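Local coordinates for beta-lactamase inhibitory protein BLIP-I (Streptomyces exfoliatus, PDB 3GMV) that probably binds and inhibits class A beta-lactamases through direct protein-protein contact, at residues 47-52 with 132-137. Numbering follows the deposited sequence.
Sequences GDYAPY and GLFPPS
One face of the Tyr49 ring receives the edge of the Phe134 ring in a T-shaped (edge-to-face) stack, the planes standing at 87° and the centroids 4.9 Å apart. Phe134 CE2 lies over the centre of the tyrosine, 3.7 Å from Tyr49 CE1, while Phe134 CZ sits closer to one side of the ring, at 3.3 Å from both Tyr49 CD1 and Tyr49 CE1. Seen from the phenylalanine, the tyrosine carbons CD1 and CE1 are met near the plane of its own ring. Tyr49 follows Asp48 in a type II turn running from Gly47 to Ala50, and its first torsion (chi1 -42°) sets CG anti to the carbonyl carbon, with the ring reaching out from the turn. Phe134 makes the same choice, chi1 -68°, from the loop between strands 122-128 and 137-143. Its ring also touches Tyr70, just beyond strand 63-69. Two exposed aromatics thus bridge loops leading into strands 52-57 and 137-143, which belong to separate halves of the single antiparallel sheet. With no hydrogen bond or salt bridge across it and just 124 Å² buried, the contact rests on dispersion and on the attraction of C-H edge for pi face, consistent with a modest, apolar link between the two halves on the protein surface.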
loop_
_atom_site.group_PDB
_atom_site.type_symbol
_atom_site.label_atom_id
_atom_site.label_comp_id
_atom_site.label_asym_id
_atom_site.label_seq_id
_atom_site.Cartn_x
_atom_site.Cartn_y
_atom_site.Cartn_z
ATOM N N GLY A 47 -1.428 -18.464 7.428
ATOM C CA GLY A 47 -0.047 -18.768 7.131
ATOM C C GLY A 47 0.808 -17.535 6.934
ATOM O O GLY A 47 0.304 -16.410 6.967
ATOM N N ASP A 48 2.099 -17.762 6.716
ATOM C CA ASP A 48 3.073 -16.688 6.606
ATOM C C ASP A 48 2.997 -16.008 5.243
ATOM O O ASP A 48 2.676 -16.630 4.232
ATOM C CB ASP A 48 4.489 -17.228 6.792
ATOM C CG ASP A 48 4.703 -17.869 8.159
ATOM O OD1 ASP A 48 3.970 -17.508 9.108
ATOM O OD2 ASP A 48 5.614 -18.728 8.274
ATOM N N TYR A 49 3.352 -14.734 5.214
ATOM C CA TYR A 49 3.261 -13.970 3.979
ATOM C C TYR A 49 1.858 -13.965 3.335
ATOM O O TYR A 49 1.743 -13.761 2.129
ATOM C CB TYR A 49 4.325 -14.451 2.970
ATOM C CG TYR A 49 5.695 -14.739 3.562
ATOM C CD1 TYR A 49 6.554 -13.701 3.935
ATOM C CD2 TYR A 49 6.141 -16.048 3.735
ATOM C CE1 TYR A 49 7.813 -13.964 4.469
ATOM C CE2 TYR A 49 7.390 -16.315 4.261
ATOM C CZ TYR A 49 8.219 -15.269 4.628
ATOM O OH TYR A 49 9.462 -15.540 5.158
ATOM N N ALA A 50 0.800 -14.181 4.127
ATOM C CA ALA A 50 -0.583 -13.974 3.669
ATOM C C ALA A 50 -0.768 -12.514 3.289
ATOM O O ALA A 50 -0.148 -11.651 3.911
ATOM C CB ALA A 50 -1.569 -14.300 4.779
ATOM N N PRO A 51 -1.643 -12.236 2.311
ATOM C CA PRO A 51 -1.922 -10.837 1.998
ATOM C C PRO A 51 -2.721 -10.195 3.139
ATOM O O PRO A 51 -3.501 -10.865 3.830
ATOM C CB PRO A 51 -2.767 -10.915 0.726
ATOM C CG PRO A 51 -2.484 -12.322 0.144
ATOM C CD PRO A 51 -2.293 -13.165 1.376
ATOM N N TYR A 52 -2.528 -8.904 3.354
ATOM C CA TYR A 52 -3.184 -8.283 4.488
ATOM C C TYR A 52 -3.423 -6.804 4.179
ATOM O O TYR A 52 -2.829 -6.246 3.239
ATOM C CB TYR A 52 -2.318 -8.412 5.752
ATOM C CG TYR A 52 -0.988 -7.670 5.667
ATOM C CD1 TYR A 52 -0.890 -6.330 6.052
ATOM C CD2 TYR A 52 0.151 -8.295 5.167
ATOM C CE1 TYR A 52 0.326 -5.635 5.958
ATOM C CE2 TYR A 52 1.372 -7.624 5.093
ATOM C CZ TYR A 52 1.447 -6.284 5.485
ATOM O OH TYR A 52 2.651 -5.599 5.393
ATOM N N GLY A 132 5.099 -14.408 -8.944
ATOM C CA GLY A 132 5.525 -15.336 -7.915
ATOM C C GLY A 132 5.902 -14.664 -6.623
ATOM O O GLY A 132 5.697 -13.450 -6.461
ATOM N N LEU A 133 6.481 -15.446 -5.713
ATOM C CA LEU A 133 6.859 -14.958 -4.390
ATOM C C LEU A 133 8.223 -14.289 -4.418
ATOM O O LEU A 133 9.165 -14.773 -5.073
ATOM C CB LEU A 133 6.917 -16.106 -3.371
ATOM C CG LEU A 133 5.617 -16.692 -2.817
ATOM C CD1 LEU A 133 5.953 -17.873 -1.876
ATOM C CD2 LEU A 133 4.832 -15.634 -2.065
ATOM N N PHE A 134 8.329 -13.204 -3.669
ATOM C CA PHE A 134 9.584 -12.515 -3.476
ATOM C C PHE A 134 10.337 -12.290 -4.772
ATOM O O PHE A 134 11.501 -12.598 -4.864
ATOM C CB PHE A 134 10.423 -13.242 -2.418
ATOM C CG PHE A 134 9.816 -13.146 -1.038
ATOM C CD1 PHE A 134 9.755 -11.909 -0.385
ATOM C CD2 PHE A 134 9.254 -14.253 -0.420
ATOM C CE1 PHE A 134 9.184 -11.786 0.882
ATOM C CE2 PHE A 134 8.671 -14.140 0.842
ATOM C CZ PHE A 134 8.639 -12.911 1.493
ATOM N N PRO A 135 9.673 -11.693 -5.767
ATOM C CA PRO A 135 10.412 -11.356 -6.977
ATOM C C PRO A 135 11.349 -10.155 -6.754
ATOM O O PRO A 135 11.206 -9.441 -5.755
ATOM C CB PRO A 135 9.309 -10.971 -7.953
ATOM C CG PRO A 135 8.207 -10.377 -7.071
ATOM C CD PRO A 135 8.312 -11.122 -5.739
ATOM N N PRO A 136 12.311 -9.938 -7.668
ATOM C CA PRO A 136 13.038 -8.668 -7.676
ATOM C C PRO A 136 12.003 -7.541 -7.787
ATOM O O PRO A 136 10.954 -7.750 -8.367
ATOM C CB PRO A 136 13.875 -8.752 -8.959
ATOM C CG PRO A 136 14.002 -10.278 -9.245
ATOM C CD PRO A 136 12.638 -10.788 -8.831
ATOM N N SER A 137 12.264 -6.374 -7.207
ATOM C CA SER A 137 11.232 -5.342 -7.217
ATOM C C SER A 137 11.830 -3.965 -7.061
ATOM O O SER A 137 12.999 -3.806 -6.724
ATOM C CB SER A 137 10.211 -5.571 -6.092
ATOM O OG SER A 137 10.815 -5.385 -4.816
#